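Local coordinates for uncharacterized protein (Thermus thermophilus, PDB 2DBS) that is of unknown function, a small plasmid-encoded alpha/beta protein of the DUF5647 family whose sheet continues into a second copy of the chain, at residues A9-V14 and L36-E41; Q47-A52 and S63-F68; R26-T31 and L76-K81; M16-E21 and Q70-R75. All coordinates share one frame; numbering follows the deposited sequence.

Contact 1 (A9-V14 and L36-E41)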
loop_
_atom_site.group_PDB
_atom_site.type_symbol
_atom_site.label_atom_id
_atom_site.label_comp_id
_atom_site.label_asym_id
_atom_site.label_seq_id
_atom_site.Cartn_x
_atom_site.Cartn_y
_atom_site.Cartn_z
ATOM N N ALA B 9 14.866 0.449 8.653
ATOM C CA ALA B 9 16.134 1.075 8.262
ATOM C C ALA B 9 16.850 0.125 7.320
ATOM O O ALA B 9 17.350 0.522 6.277
ATOM C CB ALA B 9 16.995 1.334 9.491
ATOM N N GLU B 10 16.892 -1.137 7.715
ATOM C CA GLU B 10 17.498 -2.188 6.917
ATOM C C GLU B 10 16.714 -2.345 5.601
ATOM O O GLU B 10 17.288 -2.289 4.506
ATOM C CB GLU B 10 17.467 -3.504 7.701
ATOM C CG GLU B 10 18.004 -4.687 6.936
ATOM C CD GLU B 10 17.856 -5.964 7.706
ATOM O OE1 GLU B 10 18.259 -7.022 7.174
ATOM O OE2 GLU B 10 17.336 -5.903 8.842
ATOM N N LEU B 11 15.402 -2.538 5.712
ATOM C CA LEU B 11 14.573 -2.706 4.528
ATOM C C LEU B 11 14.661 -1.522 3.572
ATOM O O LEU B 11 14.486 -1.672 2.359
ATOM C CB LEU B 11 13.111 -2.940 4.925
ATOM C CG LEU B 11 12.724 -4.319 5.471
ATOM C CD1 LEU B 11 11.216 -4.359 5.693
ATOM C CD2 LEU B 11 13.138 -5.406 4.493
ATOM N N ASP B 12 14.931 -0.340 4.112
ATOM C CA ASP B 12 15.025 0.837 3.271
ATOM C C ASP B 12 16.305 0.693 2.487
ATOM O O ASP B 12 16.411 1.156 1.352
ATOM C CB ASP B 12 15.073 2.101 4.109
ATOM C CG ASP B 12 14.710 3.328 3.304
ATOM O OD1 ASP B 12 15.295 3.522 2.211
ATOM O OD2 ASP B 12 13.835 4.096 3.764
ATOM N N GLY B 13 17.279 0.035 3.108
ATOM C CA GLY B 13 18.544 -0.185 2.447
ATOM C C GLY B 13 18.298 -1.061 1.242
ATOM O O GLY B 13 18.676 -0.696 0.127
ATOM N N VAL B 14 17.648 -2.204 1.466
ATOM C CA VAL B 14 17.358 -3.154 0.387
ATOM C C VAL B 14 16.578 -2.487 -0.731
ATOM O O VAL B 14 16.736 -2.841 -1.902
ATOM C CB VAL B 14 16.554 -4.359 0.895
ATOM C CG1 VAL B 14 16.419 -5.396 -0.229
ATOM C CG2 VAL B 14 17.229 -4.952 2.117
ATOM N N LEU B 36 7.399 2.247 3.927
ATOM C CA LEU B 36 7.779 0.852 3.735
ATOM C C LEU B 36 6.812 -0.078 4.443
ATOM O O LEU B 36 6.758 -0.083 5.653
ATOM C CB LEU B 36 9.173 0.590 4.307
ATOM C CG LEU B 36 10.471 0.655 3.503
ATOM C CD1 LEU B 36 11.249 -0.633 3.768
ATOM C CD2 LEU B 36 10.196 0.816 2.023
ATOM N N LEU B 37 6.066 -0.890 3.706
ATOM C CA LEU B 37 5.130 -1.803 4.355
ATOM C C LEU B 37 5.416 -3.288 4.170
ATOM O O LEU B 37 5.036 -3.888 3.164
ATOM C CB LEU B 37 3.693 -1.530 3.906
ATOM C CG LEU B 37 3.113 -0.169 4.236
ATOM C CD1 LEU B 37 1.666 -0.156 3.816
ATOM C CD2 LEU B 37 3.247 0.131 5.706
ATOM N N PRO B 38 6.101 -3.902 5.142
ATOM C CA PRO B 38 6.396 -5.338 5.032
ATOM C C PRO B 38 5.074 -6.108 5.213
ATOM O O PRO B 38 4.641 -6.341 6.360
ATOM C CB PRO B 38 7.354 -5.578 6.199
ATOM C CG PRO B 38 8.004 -4.245 6.386
ATOM C CD PRO B 38 6.867 -3.289 6.238
ATOM N N LEU B 39 4.425 -6.488 4.104
ATOM C CA LEU B 39 3.146 -7.207 4.176
ATOM C C LEU B 39 3.148 -8.502 4.975
ATOM O O LEU B 39 2.089 -8.964 5.372
ATOM C CB LEU B 39 2.599 -7.485 2.784
ATOM C CG LEU B 39 2.145 -6.244 2.013
ATOM C CD1 LEU B 39 1.397 -6.699 0.776
ATOM C CD2 LEU B 39 1.253 -5.351 2.890
ATOM N N ASP B 40 4.315 -9.099 5.207
ATOM C CA ASP B 40 4.351 -10.316 5.995
ATOM C C ASP B 40 5.050 -10.149 7.344
ATOM O O ASP B 40 5.412 -11.134 7.988
ATOM C CB ASP B 40 4.967 -11.486 5.215
ATOM C CG ASP B 40 6.419 -11.268 4.830
ATOM O OD1 ASP B 40 7.148 -10.550 5.541
ATOM O OD2 ASP B 40 6.836 -11.857 3.808
ATOM N N GLU B 41 5.224 -8.902 7.776
ATOM C CA GLU B 41 5.840 -8.589 9.071
ATOM C C GLU B 41 4.941 -7.561 9.753
ATOM O O GLU B 41 5.246 -6.372 9.783
ATOM C CB GLU B 41 7.263 -8.065 8.859
ATOM C CG GLU B 41 8.097 -9.154 8.186
ATOM C CD GLU B 41 9.591 -8.914 8.159
ATOM O OE1 GLU B 41 10.176 -8.652 9.239
ATOM O OE2 GLU B 41 10.167 -9.019 7.046
#
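L11 of helix 8-20 packs on P38 and lies beside L36 of strand 33-38, where the helix crosses one face of the sheet. The axes of helix segment 9-14 and strand segment 36-38 pass 9.6 Å apart at 103°, nearly perpendicular. L11 points toward the strand, its CG anti to the carbonyl carbon and beside the backbone N (chi1 -76°), which carries the isobutyl branch out over the proline. There CD1 of L11 sits 3.3 Å from CG of P38, tighter than usual for two carbons, with CB of P38 a little farther at 4.1 Å. Next along the helix, D12 contributes backbone: its N is 3.7 Å from CD1 of L36. Beyond L36 and P38 the strand chain folds into a type I turn, closed by E41 N donating to P38 O at 3.0 Å; E41 then takes the N-cap position before helix 42-53, and its OE1 forms a salt bridge with R7. L36 and P38 also touch L8 of the same helix, and L36 reaches A66 and F68 on the neighbouring strand. Side chain to side chain the contact is purely hydrocarbon, with one backbone N beside a methyl; the buried interface therefore depends on close apolar packing between helix and sheet.

Contact 2 (Q47-A52 and S63-F68); sequences QALAWA and SVYALF
The CA atoms of L49 and Y65 lie 10.1 Å apart and those of A52 and S63 8.7 Å, so helix segment 47-52 advances while strand 63-68 runs back, as expected in the beta-alpha-beta crossover formed by strand 33-38, helix 42-53 and strand 63-69. Two side chains bridge most of that gap. In L49, CG stands anti to the backbone N (chi1 -169°), and the branch is carried toward the sheet although its CB does not aim there. Y65 behaves likewise: its CG is anti to the carbonyl carbon, and the ring swings out until its hydroxyl end meets the helix. CD1 of L49 arrives at the ring edge, near the ring plane, 3.6 Å from OH of Y65 and 4.5 Å from its CE2; neither face of the ring receives it. A52, one turn on and pointing toward the strand, adds a looser touch, with its CB 4.4 Å from the same OH. Y65 is held in the strand by backbone bonding with L77, and its side chain also lies on V35 and L37 of the parallel neighbour. The second subunit closes in here, its R75 packing on L49 and its L77 on Y65. Across the two segments the phenol oxygen meets methyl groups alone, so helix and strand gain van der Waals contact but no polar bond, and little surface, 74 Å², is buried between them.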
loop_
_atom_site.group_PDB
_atom_site.type_symbol
_atom_site.label_atom_id
_atom_site.label_comp_id
_atom_site.label_asym_id
_atom_site.label_seq_id
_atom_site.Cartn_x
_atom_site.Cartn_y
_atom_site.Cartn_z
ATOM N N GLN B 47 3.891 -0.360 12.472
ATOM C CA GLN B 47 4.653 0.786 12.965
ATOM C C GLN B 47 4.833 1.797 11.839
ATOM O O GLN B 47 4.652 3.003 12.034
ATOM C CB GLN B 47 6.035 0.346 13.467
ATOM C CG GLN B 47 6.017 -0.797 14.478
ATOM C CD GLN B 47 5.101 -0.539 15.682
ATOM O OE1 GLN B 47 3.872 -0.637 15.576
ATOM N NE2 GLN B 47 5.699 -0.203 16.829
ATOM N N ALA B 48 5.194 1.294 10.661
ATOM C CA ALA B 48 5.402 2.138 9.497
ATOM C C ALA B 48 4.155 2.938 9.121
ATOM O O ALA B 48 4.273 4.091 8.715
ATOM C CB ALA B 48 5.848 1.296 8.321
ATOM N N LEU B 49 2.965 2.348 9.236
ATOM C CA LEU B 49 1.739 3.086 8.893
ATOM C C LEU B 49 1.436 4.114 9.983
ATOM O O LEU B 49 0.896 5.178 9.705
ATOM C CB LEU B 49 0.524 2.147 8.699
ATOM C CG LEU B 49 -0.748 2.800 8.087
ATOM C CD1 LEU B 49 -0.474 3.235 6.653
ATOM C CD2 LEU B 49 -1.937 1.836 8.114
ATOM N N ALA B 50 1.792 3.793 11.224
ATOM C CA ALA B 50 1.584 4.710 12.332
ATOM C C ALA B 50 2.327 6.002 12.022
ATOM O O ALA B 50 1.764 7.093 12.087
ATOM C CB ALA B 50 2.119 4.104 13.609
ATOM N N TRP B 51 3.594 5.888 11.648
ATOM C CA TRP B 51 4.355 7.091 11.379
ATOM C C TRP B 51 3.875 7.849 10.149
ATOM O O TRP B 51 4.042 9.070 10.057
ATOM C CB TRP B 51 5.835 6.723 11.353
ATOM C CG TRP B 51 6.118 5.972 12.614
ATOM C CD1 TRP B 51 5.526 6.188 13.822
ATOM C CD2 TRP B 51 6.933 4.806 12.776
ATOM N NE1 TRP B 51 5.913 5.234 14.722
ATOM C CE2 TRP B 51 6.788 4.379 14.111
ATOM C CE3 TRP B 51 7.795 4.097 11.931
ATOM C CZ2 TRP B 51 7.434 3.252 14.612
ATOM C CZ3 TRP B 51 8.445 2.971 12.434
ATOM C CH2 TRP B 51 8.271 2.571 13.765
ATOM N N ALA B 52 3.231 7.141 9.226
ATOM C CA ALA B 52 2.706 7.781 8.025
ATOM C C ALA B 52 1.412 8.512 8.379
ATOM O O ALA B 52 1.030 9.479 7.715
ATOM C CB ALA B 52 2.445 6.744 6.950
ATOM N N SER B 63 3.471 10.592 -1.033
ATOM C CA SER B 63 3.810 9.274 -0.504
ATOM C C SER B 63 4.185 8.240 -1.567
ATOM O O SER B 63 3.661 8.228 -2.693
ATOM C CB SER B 63 2.649 8.718 0.337
ATOM O OG SER B 63 2.259 9.619 1.361
ATOM N N VAL B 64 5.118 7.383 -1.181
ATOM C CA VAL B 64 5.578 6.301 -2.022
ATOM C C VAL B 64 5.501 5.067 -1.137
ATOM O O VAL B 64 6.156 5.002 -0.106
ATOM C CB VAL B 64 7.034 6.522 -2.500
ATOM C CG1 VAL B 64 7.559 5.254 -3.206
ATOM C CG2 VAL B 64 7.094 7.742 -3.439
ATOM N N TYR B 65 4.666 4.110 -1.529
ATOM C CA TYR B 65 4.507 2.884 -0.777
ATOM C C TYR B 65 5.350 1.793 -1.392
ATOM O O TYR B 65 5.248 1.546 -2.575
ATOM C CB TYR B 65 3.040 2.443 -0.783
ATOM C CG TYR B 65 2.226 3.074 0.313
ATOM C CD1 TYR B 65 1.792 4.393 0.211
ATOM C CD2 TYR B 65 1.983 2.382 1.504
ATOM C CE1 TYR B 65 1.145 5.016 1.278
ATOM C CE2 TYR B 65 1.346 2.987 2.565
ATOM C CZ TYR B 65 0.934 4.301 2.451
ATOM O OH TYR B 65 0.337 4.913 3.518
ATOM N N ALA B 66 6.172 1.138 -0.580
ATOM C CA ALA B 66 7.013 0.060 -1.043
ATOM C C ALA B 66 6.525 -1.188 -0.343
ATOM O O ALA B 66 6.780 -1.373 0.843
ATOM C CB ALA B 66 8.446 0.339 -0.678
ATOM N N LEU B 67 5.802 -2.036 -1.071
ATOM C CA LEU B 67 5.266 -3.282 -0.508
ATOM C C LEU B 67 6.337 -4.362 -0.510
ATOM O O LEU B 67 6.838 -4.746 -1.559
ATOM C CB LEU B 67 4.043 -3.757 -1.290
ATOM C CG LEU B 67 2.826 -2.822 -1.293
ATOM C CD1 LEU B 67 1.742 -3.362 -2.221
ATOM C CD2 LEU B 67 2.290 -2.676 0.119
ATOM N N PHE B 68 6.670 -4.836 0.687
ATOM C CA PHE B 68 7.707 -5.822 0.896
ATOM C C PHE B 68 7.204 -7.209 1.209
ATOM O O PHE B 68 6.165 -7.381 1.837
ATOM C CB PHE B 68 8.624 -5.382 2.045
ATOM C CG PHE B 68 9.653 -4.355 1.647
ATOM C CD1 PHE B 68 9.269 -3.084 1.233
ATOM C CD2 PHE B 68 11.005 -4.680 1.639
ATOM C CE1 PHE B 68 10.210 -2.172 0.820
ATOM C CE2 PHE B 68 11.953 -3.768 1.225
ATOM C CZ PHE B 68 11.558 -2.515 0.815
#

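Contact 3 (R26-T31 and L76-K81)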
loop_
_atom_site.group_PDB
_atom_site.type_symbol
_atom_site.label_atom_id
_atom_site.label_comp_id
_atom_site.label_asym_id
_atom_site.label_seq_id
_atom_site.Cartn_x
_atom_site.Cartn_y
_atom_site.Cartn_z
ATOM N N ARG B 26 14.116 6.189 -11.605
ATOM C CA ARG B 26 13.438 6.899 -12.668
ATOM C C ARG B 26 11.959 7.148 -12.425
ATOM O O ARG B 26 11.472 8.227 -12.701
ATOM C CB ARG B 26 13.624 6.171 -14.003
ATOM C CG ARG B 26 13.215 4.708 -14.006
ATOM C CD ARG B 26 13.285 4.151 -15.413
ATOM N NE ARG B 26 13.016 2.718 -15.462
ATOM C CZ ARG B 26 11.819 2.158 -15.306
ATOM N NH1 ARG B 26 10.749 2.909 -15.085
ATOM N NH2 ARG B 26 11.691 0.839 -15.391
ATOM N N GLU B 27 11.237 6.175 -11.894
ATOM C CA GLU B 27 9.808 6.376 -11.685
ATOM C C GLU B 27 9.389 7.023 -10.356
ATOM O O GLU B 27 8.204 7.289 -10.126
ATOM C CB GLU B 27 9.071 5.051 -11.913
ATOM C CG GLU B 27 8.941 4.711 -13.398
ATOM C CD GLU B 27 8.208 3.409 -13.653
ATOM O OE1 GLU B 27 8.781 2.328 -13.370
ATOM O OE2 GLU B 27 7.055 3.470 -14.135
ATOM N N LEU B 28 10.366 7.297 -9.500
ATOM C CA LEU B 28 10.103 7.932 -8.215
ATOM C C LEU B 28 10.117 9.437 -8.389
ATOM O O LEU B 28 10.822 9.953 -9.251
ATOM C CB LEU B 28 11.190 7.565 -7.199
ATOM C CG LEU B 28 10.991 6.363 -6.281
ATOM C CD1 LEU B 28 12.201 6.203 -5.385
ATOM C CD2 LEU B 28 9.740 6.569 -5.450
ATOM N N PRO B 29 9.340 10.162 -7.564
ATOM C CA PRO B 29 9.260 11.636 -7.606
ATOM C C PRO B 29 10.560 12.258 -7.039
ATOM O O PRO B 29 11.249 11.631 -6.225
ATOM C CB PRO B 29 8.050 11.952 -6.722
ATOM C CG PRO B 29 7.266 10.658 -6.692
ATOM C CD PRO B 29 8.336 9.610 -6.639
ATOM N N PRO B 30 10.892 13.508 -7.438
ATOM C CA PRO B 30 12.120 14.138 -6.929
ATOM C C PRO B 30 12.059 14.187 -5.414
ATOM O O PRO B 30 13.017 13.837 -4.732
ATOM C CB PRO B 30 12.066 15.529 -7.533
ATOM C CG PRO B 30 10.602 15.842 -7.454
ATOM C CD PRO B 30 9.979 14.538 -7.977
ATOM N N THR B 31 10.914 14.628 -4.902
ATOM C CA THR B 31 10.687 14.727 -3.469
ATOM C C THR B 31 9.506 13.820 -3.111
ATOM O O THR B 31 8.483 13.842 -3.789
ATOM C CB THR B 31 10.378 16.203 -3.055
ATOM O OG1 THR B 31 9.210 16.661 -3.738
ATOM C CG2 THR B 31 11.525 17.114 -3.427
ATOM N N LEU B 76 5.847 -1.010 -5.929
ATOM C CA LEU B 76 5.826 0.376 -5.477
ATOM C C LEU B 76 4.531 1.056 -5.963
ATOM O O LEU B 76 4.195 0.974 -7.141
ATOM C CB LEU B 76 7.039 1.140 -6.026
ATOM C CG LEU B 76 8.501 0.744 -5.759
ATOM C CD1 LEU B 76 9.366 1.889 -6.204
ATOM C CD2 LEU B 76 8.782 0.497 -4.294
ATOM N N LEU B 77 3.804 1.716 -5.059
ATOM C CA LEU B 77 2.555 2.403 -5.398
ATOM C C LEU B 77 2.838 3.894 -5.366
ATOM O O LEU B 77 3.187 4.436 -4.320
ATOM C CB LEU B 77 1.475 2.059 -4.371
ATOM C CG LEU B 77 1.451 0.564 -4.031
ATOM C CD1 LEU B 77 0.793 0.312 -2.712
ATOM C CD2 LEU B 77 0.748 -0.195 -5.150
ATOM N N LEU B 78 2.729 4.549 -6.520
ATOM C CA LEU B 78 2.974 5.984 -6.623
ATOM C C LEU B 78 1.681 6.735 -6.382
ATOM O O LEU B 78 0.746 6.690 -7.184
ATOM C CB LEU B 78 3.545 6.347 -7.995
ATOM C CG LEU B 78 5.039 6.089 -8.297
ATOM C CD1 LEU B 78 5.776 5.666 -7.038
ATOM C CD2 LEU B 78 5.174 5.034 -9.407
ATOM N N LEU B 79 1.659 7.429 -5.251
ATOM C CA LEU B 79 0.515 8.195 -4.787
ATOM C C LEU B 79 -0.184 9.146 -5.751
ATOM O O LEU B 79 0.449 9.951 -6.445
ATOM C CB LEU B 79 0.914 9.014 -3.545
ATOM C CG LEU B 79 -0.167 9.850 -2.824
ATOM C CD1 LEU B 79 -1.044 8.873 -2.055
ATOM C CD2 LEU B 79 0.435 10.912 -1.875
ATOM N N GLY B 80 -1.508 9.034 -5.757
ATOM C CA GLY B 80 -2.359 9.919 -6.516
ATOM C C GLY B 80 -2.990 10.676 -5.347
ATOM O O GLY B 80 -2.781 11.874 -5.160
ATOM N N LYS B 81 -3.741 9.953 -4.522
ATOM C CA LYS B 81 -4.378 10.550 -3.360
ATOM C C LYS B 81 -4.481 9.555 -2.220
ATOM O O LYS B 81 -4.435 8.347 -2.418
ATOM C CB LYS B 81 -5.774 11.080 -3.704
ATOM C CG LYS B 81 -5.798 12.470 -4.359
ATOM C CD LYS B 81 -7.228 13.002 -4.424
ATOM C CE LYS B 81 -7.346 14.246 -5.285
ATOM N NZ LYS B 81 -8.779 14.592 -5.567
#
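L78, on strand 72-79, outermost of the three strands of the sheet within this chain, projects toward the loop that links helix 8-20 to strand 33-38 and meets E27 and L28 there. Its CG is anti to the carbonyl carbon and beside the backbone N (chi1 -78°), which directs the isobutyl group onto the loop backbone: CG and CD2 of L78 each lie 3.8 Å from O of E27. This is a carbon-to-carbonyl touch, without a bond. L28 comes in differently, since its CB points neither at the strand nor from it, yet its outer end bends nearer, and CD2 of L28 stops 4.4 Å from CD1 of L78. The two leucines thus meet loosely through one methyl each, the CA atoms of L28 and L78 being 7.6 Å apart. L28 also rests on V64 and L19, so it joins the strand contact to the sheet centre and to the helix. V83 of the second subunit packs on both E27 and L78. That subunit pairs antiparallel with L76, L77, L78 and K81, carrying the sheet on across the subunit interface. At the far end of E27 the carboxylate turns to its own neighbour: NH1 of R26 lies 2.7 Å from OE1 of E27, a salt bridge whose hydrogen bond is weak because the N-H...O angle is only 129°.

Contact 4 (M16-E21 and Q70-R75)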
loop_
_atom_site.group_PDB
_atom_site.type_symbol
_atom_site.label_atom_id
_atom_site.label_comp_id
_atom_site.label_asym_id
_atom_site.label_seq_id
_atom_site.Cartn_x
_atom_site.Cartn_y
_atom_site.Cartn_z
HETATM N N MSE B 16 16.767 0.787 -1.704
HETATM C CA MSE B 16 17.624 1.609 -2.552
HETATM C C MSE B 16 18.538 0.806 -3.481
HETATM O O MSE B 16 18.862 1.273 -4.573
HETATM C CB MSE B 16 18.457 2.605 -1.728
HETATM C CG MSE B 16 19.175 3.668 -2.608
HETATM SE SE MSE B 16 18.044 4.667 -3.971
HETATM C CE MSE B 16 16.281 4.419 -3.171
ATOM N N GLN B 17 18.951 -0.387 -3.063
ATOM C CA GLN B 17 19.785 -1.222 -3.928
ATOM C C GLN B 17 19.009 -1.488 -5.215
ATOM O O GLN B 17 19.576 -1.481 -6.310
ATOM C CB GLN B 17 20.141 -2.532 -3.224
ATOM C CG GLN B 17 20.977 -2.288 -1.975
ATOM C CD GLN B 17 21.468 -3.559 -1.332
ATOM O OE1 GLN B 17 22.041 -4.410 -2.009
ATOM N NE2 GLN B 17 21.263 -3.694 -0.018
ATOM N N TYR B 18 17.702 -1.698 -5.065
ATOM C CA TYR B 18 16.799 -1.935 -6.190
ATOM C C TYR B 18 16.570 -0.650 -6.974
ATOM O O TYR B 18 16.661 -0.631 -8.193
ATOM C CB TYR B 18 15.460 -2.454 -5.679
ATOM C CG TYR B 18 15.363 -3.959 -5.558
ATOM C CD1 TYR B 18 14.974 -4.739 -6.648
ATOM C CD2 TYR B 18 15.635 -4.604 -4.349
ATOM C CE1 TYR B 18 14.851 -6.133 -6.528
ATOM C CE2 TYR B 18 15.517 -5.991 -4.230
ATOM C CZ TYR B 18 15.125 -6.745 -5.321
ATOM O OH TYR B 18 15.008 -8.109 -5.217
ATOM N N LEU B 19 16.265 0.430 -6.272
ATOM C CA LEU B 19 16.037 1.695 -6.947
ATOM C C LEU B 19 17.263 2.084 -7.761
ATOM O O LEU B 19 17.146 2.601 -8.874
ATOM C CB LEU B 19 15.695 2.775 -5.923
ATOM C CG LEU B 19 14.199 2.861 -5.612
ATOM C CD1 LEU B 19 13.521 3.538 -6.781
ATOM C CD2 LEU B 19 13.594 1.473 -5.387
ATOM N N LEU B 20 18.435 1.810 -7.208
ATOM C CA LEU B 20 19.674 2.117 -7.893
ATOM C C LEU B 20 20.098 1.013 -8.863
ATOM O O LEU B 20 19.858 1.114 -10.080
ATOM C CB LEU B 20 20.788 2.366 -6.881
ATOM C CG LEU B 20 20.624 3.649 -6.081
ATOM C CD1 LEU B 20 21.719 3.715 -5.063
ATOM C CD2 LEU B 20 20.643 4.872 -7.005
ATOM N N GLU B 21 20.717 -0.044 -8.338
ATOM C CA GLU B 21 21.182 -1.140 -9.189
ATOM C C GLU B 21 20.062 -1.976 -9.830
ATOM O O GLU B 21 20.166 -3.194 -9.994
ATOM C CB GLU B 21 22.172 -2.015 -8.406
ATOM C CG GLU B 21 23.463 -1.281 -8.119
ATOM C CD GLU B 21 24.600 -2.190 -7.740
ATOM O OE1 GLU B 21 24.518 -2.835 -6.670
ATOM O OE2 GLU B 21 25.580 -2.254 -8.518
ATOM N N GLN B 70 9.074 -11.160 2.271
ATOM C CA GLN B 70 10.271 -11.906 2.662
ATOM C C GLN B 70 11.539 -11.025 2.594
ATOM O O GLN B 70 12.586 -11.422 2.070
ATOM C CB GLN B 70 10.427 -13.171 1.786
ATOM C CG GLN B 70 9.146 -14.036 1.588
ATOM C CD GLN B 70 8.685 -14.764 2.850
ATOM O OE1 GLN B 70 9.505 -15.285 3.611
ATOM N NE2 GLN B 70 7.369 -14.817 3.066
ATOM N N GLY B 71 11.411 -9.810 3.115
ATOM C CA GLY B 71 12.532 -8.899 3.169
ATOM C C GLY B 71 12.968 -8.215 1.903
ATOM O O GLY B 71 14.073 -7.682 1.855
ATOM N N ARG B 72 12.134 -8.216 0.873
ATOM C CA ARG B 72 12.517 -7.533 -0.355
ATOM C C ARG B 72 11.319 -6.814 -0.967
ATOM O O ARG B 72 10.172 -7.173 -0.702
ATOM C CB ARG B 72 13.185 -8.528 -1.335
ATOM C CG ARG B 72 12.328 -9.164 -2.426
ATOM C CD ARG B 72 11.354 -10.229 -1.899
ATOM N NE ARG B 72 11.995 -11.257 -1.077
ATOM C CZ ARG B 72 12.980 -12.059 -1.480
ATOM N NH1 ARG B 72 13.461 -11.972 -2.717
ATOM N NH2 ARG B 72 13.491 -12.944 -0.629
ATOM N N PRO B 73 11.564 -5.745 -1.735
ATOM C CA PRO B 73 10.440 -5.029 -2.346
ATOM C C PRO B 73 9.823 -5.832 -3.473
ATOM O O PRO B 73 10.531 -6.447 -4.268
ATOM C CB PRO B 73 11.074 -3.724 -2.833
ATOM C CG PRO B 73 12.513 -4.100 -3.047
ATOM C CD PRO B 73 12.811 -4.972 -1.859
ATOM N N ILE B 74 8.494 -5.831 -3.518
ATOM C CA ILE B 74 7.743 -6.552 -4.543
ATOM C C ILE B 74 6.975 -5.562 -5.452
ATOM O O ILE B 74 6.764 -5.828 -6.630
ATOM C CB ILE B 74 6.781 -7.590 -3.882
ATOM C CG1 ILE B 74 7.603 -8.606 -3.096
ATOM C CG2 ILE B 74 5.989 -8.328 -4.920
ATOM C CD1 ILE B 74 8.620 -9.335 -3.947
ATOM N N ARG B 75 6.588 -4.412 -4.916
ATOM C CA ARG B 75 5.888 -3.428 -5.722
ATOM C C ARG B 75 5.894 -2.042 -5.088
ATOM O O ARG B 75 5.950 -1.916 -3.871
ATOM C CB ARG B 75 4.447 -3.886 -5.974
ATOM C CG ARG B 75 3.579 -2.836 -6.635
ATOM C CD ARG B 75 2.178 -3.347 -6.857
ATOM N NE ARG B 75 2.087 -4.210 -8.024
ATOM C CZ ARG B 75 1.017 -4.938 -8.331
ATOM N NH1 ARG B 75 -0.052 -4.908 -7.553
ATOM N NH2 ARG B 75 1.020 -5.703 -9.420
HETATM O O HOH W 1 11.852 -8.315 -5.623
#
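P73 sets its ring over one face of the Y18 ring, a CH-pi contact at the start of strand 72-79, which forms a hairpin with strand 63-69 and carries a classic beta bulge, I74 and R75 together standing opposite L67. CG of P73 stands 3.8 Å from the centroid of the Y18 ring and 28° off its normal, displaced toward CD2, which it approaches to 3.4 Å. CD of P73 lies on the same flank, 3.7 Å from CE2 of Y18, so the proline edge slants across the tyrosine. A water adds a polar link: it donates to O of P73 at 2.7 Å and lies 3.2 Å from OH of Y18. With an alanine in place of Y18, P73 would probably lose the face its CG rests on and the water its partner on the helix. V14 and L15, earlier on the same helix, also touch P73, while V85 of the second subunit packs on Y18. Beside this CH-pi contact the R72 chain, bent at chi2 and chi3, curls back to the hairpin turn, where Q70 and G71 both have positive phi; NH2 of R72 donates to O of Q70 at 3.2 Å, and NE makes a weaker bond to the same oxygen. The guanidinium plane is turned 61° from the tyrosine ring, and R72 meets Y18 through its aliphatic part, CG lying 4.0 Å from the tyrosine OH.

In the fold
Contacts 1 and 2 are buried, contact 4 is partly so, and contact 3 lies at the surface, about 17 Å from contact 1 between centres and across the middle of the chain. Contacts 1 and 4 both use helix 8-20, one against strand 33-38 and the other against strand 72-79, the two outer strands of the sheet within this chain; contact 2 sets helix 42-53 on the strand between them. Contacts 3 and 4 share strand 72-79 and meet through L28 and L19. Chemistry follows place: leucine-proline packing in contact 1, a methyl at a phenol edge in 2, proline over a tyrosine face with a bridging water in 4, and loose leucine packing on a carbonyl in 3.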